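Local coordinates for probable enoyl-CoA hydratase/isomerase (Pseudomonas aeruginosa, PDB 7BOR), which binds coenzyme A and, as a member of the crotonase family, probably acts as an enoyl-CoA isomerase or hydratase, at residues T15-R20 with L52-D57; E37-A42 with S86-F91; G120-L125 with L178-T183; S141-R146 with E216-V221. One frame throughout, in Å; residues are numbered along the deposited sequence.

Contact 1: T15-R20 with L52-D57; sequences TLRLDR and LITGGD
Leu-16 and Ile-53 are paired neighbours on adjacent parallel strands of a beta-alpha-beta unit of the crotonase fold, in which strands 13-18 and 50-54 run side by side and helix 29-44 makes the crossover. The short strand axes diverge by only 8°, which establishes the parallel pairing. Leu-16 straddles Ile-53: its N donates to Leu-52 O at 2.8 Å, and its O accepts from Thr-54 N at 3.1 Å. Leu-18 N extends the ladder to Thr-54 O at 2.9 Å. Leu-16 and Ile-53 project from the same face, where Leu-16 meets Ala-38 and Leu-39 of the crossover helix. Thr-15, Leu-52, Arg-17 and Thr-54 occupy the other face, on which Leu-52 and Thr-54 touch helix 182-196. Arg-17 CG is anti to the backbone N (chi1 162°) and the chain bends at chi2; further out, the guanidinium lies with one face on Gly-56. Arg-17 CZ lies 3.8 Å from Gly-56 CA, which sits above the centre of the plane. Past the strand end the chain folds into an ST turn: Thr-54 OG1, also bonded to Ala-98 O, accepts from Gly-56 N at 3.0 Å and 166°.

Contact 2: E37-A42 with S86-F91; sequences EALLEA and SALLEF
This is a buried, apolar helix-helix contact in which Leu-39 of helix 29-44 packs against Ala-87, Leu-88 and Phe-91 at the end of helix 80-90. The short axes approach to 9.1 Å and cross at 36°, close enough for the two methyls of Leu-39 to take separate partners. Leu-39 CD1 reaches the second helix's backbone, 3.6 Å from Leu-88 N, and also meets Ala-87 CB at 3.9 Å. CD2 instead stands over one face of the Phe-91 ring, displaced toward the rim. The distance from Leu-39 CD2 to the ring centroid is 4.2 Å and the direction is 21° off the normal, a CH-pi contact. Helix 29-44 is the crossover helix between strands 13-18 and 50-54 of the crotonase sheet, and Leu-39 also touches Leu-16 there. Leu-89, on the far side of its own helix, packs on helix 200-233. Phe-91 CG is anti to its backbone N (chi1 -166°), and the side chain crosses that of Leu-39 at about a right angle. The ring turns its edge to the first helix's backbone, with Phe-91 CE1 3.3 Å from Leu-39 O, in the ring plane. At the exposed border, Leu-40 CG meets Ala-87 CB at 4.2 Å.

Contact 3: G120-L125 with L178-T183; sequences GRNARL and LEDGAT
Asn-122 and Asp-180 cross at about a right angle, their amide and carboxylate planes turned 37° apart, and two good hydrogen bonds join them. The straighter runs from Asn-122 ND2 to Asp-180 OD2, 2.8 Å long with 173° at the hydrogen. It leaves ND2 within the amide plane but meets OD2 on its syn side, somewhat out of the carboxylate plane. The second uses the backbone: Asn-122 N donates to the syn lone pair of Asp-180 OD1 at 2.9 Å. One residue therefore engages both oxygens, which fixes how the carboxylate is rotated. Asp-180 CG lies beside its own backbone N (chi1 -59°). Asp-180 OD1 also comes to 3.2 Å from Gly-120 C, where Gly-120 has no side chain in the way. These groups sit at the edge of the six-stranded sheet of the crotonase fold, where strands 116-120 and 176-178 run parallel before the chain turns out of the sheet. Gly-120 to Ala-123 form a type I beta turn, while Asp-180 belongs to the loop entering helix 182-196. The last rung of the pairing is Arg-121 N to Leu-178 O, 2.7 Å. Beyond it the Arg-121 side chain, bent at chi3, lays one guanidinium face over the peptide link between Leu-178 and Glu-179. Leu-178 C stands 4.0 Å above the centre of that Arg-121 guanidinium, and Glu-179 N lies nearer its rim. On the loop side, Gly-181 N is hydrogen-bonded to Asn-100 OD1, and the side chain of Asp-180 touches Asn-100 as well.

Contact 4: S141-R146 with E216-V221; sequences SLILPR and EELRRV
Glu-217 O, on a residue whose side chain touches Leu-142 across the contact, takes two donors from its own helix. Val-221 N reaches Glu-217 O at 2.7 Å as the ordinary helical bond, and Arg-220 NH1 adds a weak one to Glu-217 O at 3.3 Å, with the oxygen at the edge of the guanidinium. The carboxylate is held more loosely: Glu-217 OE2 lies 3.6 Å from Arg-220 NH2, well out of the guanidinium plane, so charge alone links them. Between helices 140-148 and 200-233, whose short segments meet at 126°, contact rests mainly on Leu-142. Its CG is anti to the backbone N (chi1 175°), and its two methyls divide the opposing surface. CD1 of Leu-142 comes to 4.0 Å from Glu-217 CD, while CD2 lies over the helix backbone, 4.0 Å from Leu-218 CA. Nearer the root of the side chain, Leu-142 CB meets both methyls of Val-221. Ile-143 CD1 adds a touch on Leu-218 CD1, 4.1 Å away, on the buried side. Ser-141 OG comes to 3.4 Å from Val-221 CG1, but its polar partner is Glu-225 OE2, one helical turn further on. Past Leu-142 the first helix kinks at Pro-145, whose N makes no bond to the preceding turn. Arg-146 NH2 and Glu-217 OE1 remain 4.6 Å apart, beyond a salt bridge. Their opposite charges may still attract weakly, but methyl packing carries most of this contact, with Ser-141 and Glu-225 supplying a polar tie between the two helices at its border.

In the fold
Contacts 1 and 2 are both buried and share one layer boundary: Leu-16 of the first touches Ala-38 and Leu-39 of the second, so sheet and crossover helix meet there. Contact 1 relies on backbone hydrogen bonds, contact 2 on methyl and ring packing. Contacts 3 and 4 are only partly buried. Contact 3, at the sheet's edge, is chiefly polar and touches contact 1 through Asp-57 and Ala-182. Contact 4 is again helix packing, with the helices running in more opposed directions (126° against 36° in contact 2). Helix 80-90 connects those two, with Leu-89 packed on Leu-218 and a salt bridge from Glu-90 to Arg-219. Contacts 1 and 4 lie on opposite sides of the chain's centre.

Contact 1: T15-R20 with L52-D57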
# COMPACT_ATOMS: atom_id res chain seq x y z
N THR A 15 3.88 -13.42 -6.20
CA THR A 15 4.70 -12.29 -5.79
C THR A 15 4.61 -11.15 -6.81
O THR A 15 5.02 -11.32 -7.96
CB THR A 15 6.15 -12.73 -5.63
OG1 THR A 15 6.24 -13.70 -4.58
CG2 THR A 15 7.04 -11.54 -5.31
N LEU A 16 4.11 -9.99 -6.36
CA LEU A 16 4.11 -8.75 -7.14
C LEU A 16 5.33 -7.92 -6.75
O LEU A 16 5.42 -7.44 -5.61
CB LEU A 16 2.82 -7.98 -6.94
CG LEU A 16 1.54 -8.78 -7.13
CD1 LEU A 16 0.30 -7.92 -6.85
CD2 LEU A 16 1.48 -9.40 -8.53
N ARG A 17 6.26 -7.75 -7.68
CA ARG A 17 7.54 -7.12 -7.39
C ARG A 17 7.64 -5.84 -8.22
O ARG A 17 7.88 -5.88 -9.42
CB ARG A 17 8.69 -8.09 -7.70
CG ARG A 17 10.12 -7.45 -7.87
CD ARG A 17 11.08 -7.74 -6.70
NE ARG A 17 12.50 -7.38 -6.96
CZ ARG A 17 12.95 -6.14 -7.21
NH1 ARG A 17 12.12 -5.11 -7.27
NH2 ARG A 17 14.25 -5.92 -7.40
N LEU A 18 7.49 -4.70 -7.55
CA LEU A 18 7.70 -3.39 -8.17
C LEU A 18 9.12 -3.26 -8.70
O LEU A 18 10.08 -3.35 -7.94
CB LEU A 18 7.40 -2.30 -7.13
CG LEU A 18 5.93 -1.90 -6.87
CD1 LEU A 18 4.95 -3.03 -6.72
CD2 LEU A 18 5.81 -0.95 -5.64
N ASP A 19 9.26 -3.03 -10.01
CA ASP A 19 10.60 -2.95 -10.62
C ASP A 19 10.71 -1.68 -11.46
O ASP A 19 10.61 -1.72 -12.70
CB ASP A 19 10.91 -4.22 -11.47
CG ASP A 19 12.43 -4.50 -11.59
OD1 ASP A 19 13.27 -3.69 -11.12
OD2 ASP A 19 12.79 -5.56 -12.16
N ARG A 20 10.97 -0.55 -10.80
CA ARG A 20 11.14 0.75 -11.44
C ARG A 20 12.14 1.54 -10.57
O ARG A 20 11.85 2.60 -10.05
CB ARG A 20 9.81 1.47 -11.61
CG ARG A 20 9.87 2.80 -12.39
CD ARG A 20 8.48 3.32 -12.70
NE ARG A 20 8.51 4.51 -13.56
CZ ARG A 20 7.99 5.70 -13.26
NH1 ARG A 20 7.35 5.89 -12.11
NH2 ARG A 20 8.08 6.71 -14.12
N LEU A 52 2.38 -11.88 -2.08
CA LEU A 52 3.42 -11.06 -1.49
C LEU A 52 3.68 -9.82 -2.35
O LEU A 52 3.84 -9.92 -3.57
CB LEU A 52 4.68 -11.90 -1.34
CG LEU A 52 5.76 -11.37 -0.44
CD1 LEU A 52 6.45 -12.58 0.19
CD2 LEU A 52 6.68 -10.56 -1.28
N ILE A 53 3.76 -8.66 -1.71
CA ILE A 53 4.08 -7.42 -2.42
C ILE A 53 5.40 -6.88 -1.91
O ILE A 53 5.59 -6.73 -0.70
CB ILE A 53 2.99 -6.35 -2.23
CG1 ILE A 53 1.65 -6.83 -2.70
CG2 ILE A 53 3.28 -5.10 -3.07
CD1 ILE A 53 0.51 -5.87 -2.42
N THR A 54 6.26 -6.46 -2.83
CA THR A 54 7.56 -5.94 -2.43
C THR A 54 8.18 -5.11 -3.55
O THR A 54 7.93 -5.34 -4.73
CB THR A 54 8.49 -7.11 -2.04
OG1 THR A 54 9.74 -6.63 -1.59
CG2 THR A 54 8.72 -8.04 -3.23
N GLY A 55 9.02 -4.15 -3.17
CA GLY A 55 9.88 -3.47 -4.10
C GLY A 55 11.29 -4.03 -4.19
O GLY A 55 12.10 -3.48 -4.95
N GLY A 56 11.59 -5.10 -3.47
CA GLY A 56 12.93 -5.68 -3.40
C GLY A 56 13.69 -5.22 -2.17
O GLY A 56 13.12 -4.74 -1.19
N ASP A 57 15.01 -5.35 -2.25
CA ASP A 57 15.87 -5.26 -1.08
C ASP A 57 16.12 -3.85 -0.62
O ASP A 57 16.42 -3.66 0.55
CB ASP A 57 17.26 -5.89 -1.34
CG ASP A 57 17.19 -7.39 -1.58
OD1 ASP A 57 16.14 -7.99 -1.25
OD2 ASP A 57 18.18 -7.96 -2.11

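Contact 2: E37-A42 with S86-F91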
# COMPACT_ATOMS: atom_id res chain seq x y z
N GLU A 37 -5.11 -6.22 -11.94
CA GLU A 37 -5.55 -7.43 -12.62
C GLU A 37 -4.84 -8.66 -12.05
O GLU A 37 -5.46 -9.73 -11.94
CB GLU A 37 -5.34 -7.30 -14.14
CG GLU A 37 -3.93 -6.97 -14.61
CD GLU A 37 -3.72 -7.17 -16.11
OE1 GLU A 37 -3.87 -8.32 -16.60
OE2 GLU A 37 -3.41 -6.17 -16.81
N ALA A 38 -3.57 -8.51 -11.66
CA ALA A 38 -2.86 -9.63 -11.03
C ALA A 38 -3.57 -10.08 -9.75
O ALA A 38 -3.73 -11.29 -9.50
CB ALA A 38 -1.42 -9.24 -10.73
N LEU A 39 -4.00 -9.12 -8.92
CA LEU A 39 -4.82 -9.45 -7.76
C LEU A 39 -6.14 -10.13 -8.18
O LEU A 39 -6.54 -11.14 -7.60
CB LEU A 39 -5.11 -8.18 -6.94
CG LEU A 39 -3.93 -7.52 -6.20
CD1 LEU A 39 -4.38 -6.24 -5.49
CD2 LEU A 39 -3.26 -8.48 -5.19
N LEU A 40 -6.84 -9.57 -9.16
CA LEU A 40 -8.19 -10.07 -9.45
C LEU A 40 -8.14 -11.46 -10.09
O LEU A 40 -9.08 -12.25 -9.92
CB LEU A 40 -8.94 -9.10 -10.37
CG LEU A 40 -9.37 -7.84 -9.62
CD1 LEU A 40 -9.79 -6.75 -10.57
CD2 LEU A 40 -10.49 -8.15 -8.64
N GLU A 41 -7.08 -11.77 -10.83
CA GLU A 41 -6.93 -13.12 -11.36
C GLU A 41 -6.63 -14.09 -10.22
O GLU A 41 -7.46 -14.95 -9.90
CB GLU A 41 -5.82 -13.10 -12.42
CG GLU A 41 -5.48 -14.45 -13.10
CD GLU A 41 -4.26 -14.35 -14.05
OE1 GLU A 41 -4.18 -13.37 -14.84
OE2 GLU A 41 -3.38 -15.24 -14.00
N ALA A 42 -5.47 -13.91 -9.57
CA ALA A 42 -5.04 -14.69 -8.40
C ALA A 42 -6.15 -14.92 -7.38
O ALA A 42 -6.23 -16.00 -6.79
CB ALA A 42 -3.88 -13.99 -7.70
N SER A 86 -9.32 -0.79 -4.84
CA SER A 86 -10.49 -1.63 -4.64
C SER A 86 -10.08 -3.08 -4.66
O SER A 86 -10.54 -3.87 -3.84
CB SER A 86 -11.52 -1.38 -5.76
OG SER A 86 -12.85 -1.69 -5.35
N ALA A 87 -9.22 -3.44 -5.60
CA ALA A 87 -8.75 -4.82 -5.70
C ALA A 87 -8.03 -5.28 -4.42
O ALA A 87 -8.34 -6.35 -3.88
CB ALA A 87 -7.83 -4.98 -6.92
N LEU A 88 -7.08 -4.50 -3.92
CA LEU A 88 -6.41 -4.92 -2.68
C LEU A 88 -7.38 -4.94 -1.50
O LEU A 88 -7.50 -5.94 -0.77
CB LEU A 88 -5.25 -4.00 -2.41
CG LEU A 88 -4.35 -4.32 -1.20
CD1 LEU A 88 -3.69 -5.64 -1.36
CD2 LEU A 88 -3.35 -3.18 -1.11
N LEU A 89 -8.14 -3.87 -1.34
CA LEU A 89 -9.11 -3.83 -0.25
C LEU A 89 -10.00 -5.06 -0.24
O LEU A 89 -10.28 -5.65 0.82
CB LEU A 89 -9.93 -2.55 -0.39
CG LEU A 89 -11.12 -2.39 0.54
CD1 LEU A 89 -10.61 -2.20 1.99
CD2 LEU A 89 -11.93 -1.22 0.08
N GLU A 90 -10.47 -5.48 -1.41
CA GLU A 90 -11.41 -6.59 -1.49
C GLU A 90 -10.70 -7.93 -1.66
O GLU A 90 -11.38 -8.96 -1.74
CB GLU A 90 -12.42 -6.34 -2.63
CG GLU A 90 -13.04 -4.95 -2.61
CD GLU A 90 -14.22 -4.85 -1.65
OE1 GLU A 90 -14.53 -5.88 -1.03
OE2 GLU A 90 -14.84 -3.77 -1.52
N PHE A 91 -9.37 -7.95 -1.74
CA PHE A 91 -8.68 -9.22 -1.96
C PHE A 91 -9.01 -10.17 -0.81
O PHE A 91 -8.83 -9.81 0.36
CB PHE A 91 -7.20 -8.99 -2.04
CG PHE A 91 -6.45 -10.15 -2.59
CD1 PHE A 91 -6.51 -10.46 -3.92
CD2 PHE A 91 -5.65 -10.89 -1.78
CE1 PHE A 91 -5.76 -11.51 -4.41
CE2 PHE A 91 -4.91 -11.92 -2.27
CZ PHE A 91 -4.97 -12.23 -3.57

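Contact 3: G120-L125 with L178-T183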
# COMPACT_ATOMS: atom_id res chain seq x y z
N GLY A 120 12.08 -3.47 6.86
CA GLY A 120 13.40 -3.21 7.41
C GLY A 120 13.35 -2.19 8.52
O GLY A 120 12.58 -1.22 8.47
N ARG A 121 14.21 -2.40 9.52
CA ARG A 121 14.22 -1.49 10.66
C ARG A 121 14.34 -0.04 10.23
O ARG A 121 13.88 0.89 10.94
CB ARG A 121 15.38 -1.85 11.61
CG ARG A 121 15.01 -2.69 12.68
CD ARG A 121 16.23 -2.85 13.71
NE ARG A 121 17.28 -3.66 13.12
CZ ARG A 121 17.37 -4.99 13.22
NH1 ARG A 121 18.40 -5.62 12.66
NH2 ARG A 121 16.45 -5.70 13.88
N ASN A 122 15.17 0.19 9.22
CA ASN A 122 15.47 1.54 8.76
C ASN A 122 14.67 1.93 7.53
O ASN A 122 15.05 2.89 6.85
CB ASN A 122 16.98 1.71 8.45
CG ASN A 122 17.87 1.60 9.71
OD1 ASN A 122 18.01 2.53 10.48
ND2 ASN A 122 18.41 0.42 9.92
N ALA A 123 13.61 1.19 7.20
CA ALA A 123 12.76 1.69 6.13
C ALA A 123 12.26 3.06 6.54
O ALA A 123 12.27 3.41 7.72
CB ALA A 123 11.60 0.72 5.86
N ARG A 124 11.83 3.85 5.55
CA ARG A 124 11.39 5.24 5.76
C ARG A 124 9.95 5.39 5.29
O ARG A 124 9.71 5.49 4.09
CB ARG A 124 12.24 6.22 4.97
CG ARG A 124 13.62 6.42 5.49
CD ARG A 124 14.65 6.64 4.36
NE ARG A 124 15.96 6.84 4.96
CZ ARG A 124 16.69 7.95 4.87
NH1 ARG A 124 16.29 8.98 4.12
NH2 ARG A 124 17.86 8.02 5.50
N LEU A 125 9.02 5.47 6.21
CA LEU A 125 7.61 5.52 5.88
C LEU A 125 7.09 6.93 6.06
O LEU A 125 7.36 7.55 7.10
CB LEU A 125 6.81 4.56 6.76
CG LEU A 125 7.07 3.07 6.60
CD1 LEU A 125 8.31 2.70 7.49
CD2 LEU A 125 5.86 2.19 6.91
N LEU A 178 12.85 -5.79 10.75
CA LEU A 178 13.92 -6.75 10.56
C LEU A 178 15.15 -6.08 9.98
O LEU A 178 15.12 -4.94 9.52
CB LEU A 178 13.44 -7.89 9.64
CG LEU A 178 12.12 -8.48 10.17
CD1 LEU A 178 11.27 -9.17 9.12
CD2 LEU A 178 12.45 -9.42 11.32
N GLU A 179 16.26 -6.83 10.02
CA GLU A 179 17.45 -6.49 9.28
C GLU A 179 17.10 -6.01 7.88
O GLU A 179 16.42 -6.71 7.13
CB GLU A 179 18.34 -7.73 9.20
CG GLU A 179 19.80 -7.52 8.80
CD GLU A 179 20.53 -8.87 8.76
OE1 GLU A 179 20.90 -9.32 7.66
OE2 GLU A 179 20.66 -9.50 9.83
N ASP A 180 17.57 -4.83 7.52
CA ASP A 180 17.21 -4.27 6.22
C ASP A 180 17.76 -5.12 5.08
O ASP A 180 18.85 -5.69 5.15
CB ASP A 180 17.75 -2.85 6.12
CG ASP A 180 17.20 -1.94 7.21
OD1 ASP A 180 16.08 -1.45 7.04
OD2 ASP A 180 17.88 -1.73 8.25
N GLY A 181 16.98 -5.20 4.01
CA GLY A 181 17.43 -5.81 2.79
C GLY A 181 16.76 -7.15 2.56
O GLY A 181 15.61 -7.36 2.90
N ALA A 182 17.52 -8.09 2.03
CA ALA A 182 16.96 -9.40 1.68
C ALA A 182 16.25 -10.08 2.85
O ALA A 182 15.28 -10.81 2.63
CB ALA A 182 18.08 -10.29 1.16
N THR A 183 16.74 -9.94 4.08
CA THR A 183 16.09 -10.63 5.19
C THR A 183 14.58 -10.37 5.24
O THR A 183 13.78 -11.26 5.57
CB THR A 183 16.71 -10.20 6.50
OG1 THR A 183 18.12 -10.30 6.38
CG2 THR A 183 16.23 -11.05 7.67

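Contact 4: S141-R146 with E216-V221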
# COMPACT_ATOMS: atom_id res chain seq x y z
N SER A 141 -7.64 7.94 6.84
CA SER A 141 -8.31 8.88 7.75
C SER A 141 -9.24 8.16 8.69
O SER A 141 -9.57 8.68 9.76
CB SER A 141 -9.11 9.94 6.96
OG SER A 141 -10.17 9.34 6.26
N LEU A 142 -9.67 6.96 8.33
CA LEU A 142 -10.39 6.12 9.27
C LEU A 142 -9.48 5.15 10.04
O LEU A 142 -9.60 5.01 11.26
CB LEU A 142 -11.45 5.32 8.51
CG LEU A 142 -12.23 4.29 9.32
CD1 LEU A 142 -13.13 5.05 10.27
CD2 LEU A 142 -12.93 3.39 8.37
N ILE A 143 -8.65 4.40 9.31
CA ILE A 143 -7.88 3.32 9.92
C ILE A 143 -6.90 3.86 10.96
O ILE A 143 -6.78 3.31 12.05
CB ILE A 143 -7.16 2.49 8.84
CG1 ILE A 143 -8.19 1.79 7.97
CG2 ILE A 143 -6.15 1.47 9.42
CD1 ILE A 143 -7.60 1.14 6.72
N LEU A 144 -6.21 4.93 10.65
CA LEU A 144 -5.13 5.34 11.56
C LEU A 144 -5.60 5.91 12.90
O LEU A 144 -5.05 5.54 13.94
CB LEU A 144 -4.20 6.35 10.89
CG LEU A 144 -3.30 5.76 9.80
CD1 LEU A 144 -2.43 6.89 9.24
CD2 LEU A 144 -2.41 4.60 10.25
N PRO A 145 -6.65 6.75 12.95
CA PRO A 145 -7.11 7.19 14.27
C PRO A 145 -7.71 6.05 15.07
O PRO A 145 -7.60 6.06 16.30
CB PRO A 145 -8.12 8.31 13.95
CG PRO A 145 -7.84 8.74 12.55
CD PRO A 145 -7.27 7.50 11.84
N ARG A 146 -8.29 5.06 14.41
CA ARG A 146 -8.84 3.92 15.12
C ARG A 146 -7.75 3.07 15.75
O ARG A 146 -7.91 2.55 16.86
CB ARG A 146 -9.65 3.07 14.16
CG ARG A 146 -10.47 2.01 14.81
CD ARG A 146 -11.51 1.52 13.82
NE ARG A 146 -10.91 0.71 12.77
CZ ARG A 146 -11.35 0.65 11.53
NH1 ARG A 146 -10.76 -0.14 10.65
NH2 ARG A 146 -12.37 1.40 11.15
N GLU A 216 -17.94 -1.69 5.19
CA GLU A 216 -18.87 -0.74 4.58
C GLU A 216 -18.45 0.69 4.89
O GLU A 216 -18.40 1.53 3.99
CB GLU A 216 -20.31 -1.00 5.06
CG GLU A 216 -20.88 -2.37 4.69
CD GLU A 216 -22.32 -2.56 5.19
OE1 GLU A 216 -22.77 -1.76 6.05
OE2 GLU A 216 -23.01 -3.49 4.73
N GLU A 217 -18.12 0.97 6.17
CA GLU A 217 -17.61 2.29 6.53
C GLU A 217 -16.34 2.61 5.74
O GLU A 217 -16.21 3.68 5.14
CB GLU A 217 -17.36 2.39 8.04
CG GLU A 217 -17.03 3.83 8.49
CD GLU A 217 -17.00 4.04 10.02
OE1 GLU A 217 -16.60 3.11 10.76
OE2 GLU A 217 -17.36 5.18 10.47
N LEU A 218 -15.40 1.65 5.69
CA LEU A 218 -14.18 1.83 4.90
C LEU A 218 -14.49 2.13 3.45
O LEU A 218 -13.87 3.02 2.86
CB LEU A 218 -13.32 0.58 5.01
CG LEU A 218 -11.90 0.60 4.45
CD1 LEU A 218 -11.17 1.83 4.92
CD2 LEU A 218 -11.21 -0.70 4.93
N ARG A 219 -15.43 1.39 2.83
CA ARG A 219 -15.80 1.69 1.45
C ARG A 219 -16.28 3.12 1.32
O ARG A 219 -15.88 3.84 0.39
CB ARG A 219 -16.88 0.72 0.95
CG ARG A 219 -16.28 -0.58 0.35
CD ARG A 219 -17.37 -1.57 0.07
NE ARG A 219 -16.95 -2.96 -0.02
CZ ARG A 219 -17.70 -3.97 0.43
NH1 ARG A 219 -18.87 -3.72 1.01
NH2 ARG A 219 -17.28 -5.21 0.30
N ARG A 220 -17.09 3.58 2.28
CA ARG A 220 -17.65 4.93 2.22
C ARG A 220 -16.59 5.99 2.54
O ARG A 220 -16.55 7.06 1.91
CB ARG A 220 -18.87 5.00 3.15
CG ARG A 220 -18.99 6.24 4.05
CD ARG A 220 -20.00 5.99 5.19
NE ARG A 220 -19.81 6.86 6.38
CZ ARG A 220 -18.70 6.88 7.12
NH1 ARG A 220 -17.68 6.13 6.77
NH2 ARG A 220 -18.59 7.67 8.20
N VAL A 221 -15.69 5.71 3.49
CA VAL A 221 -14.62 6.67 3.74
C VAL A 221 -13.73 6.79 2.50
O VAL A 221 -13.35 7.90 2.10
CB VAL A 221 -13.80 6.28 4.98
CG1 VAL A 221 -12.48 7.11 5.00
CG2 VAL A 221 -14.63 6.52 6.25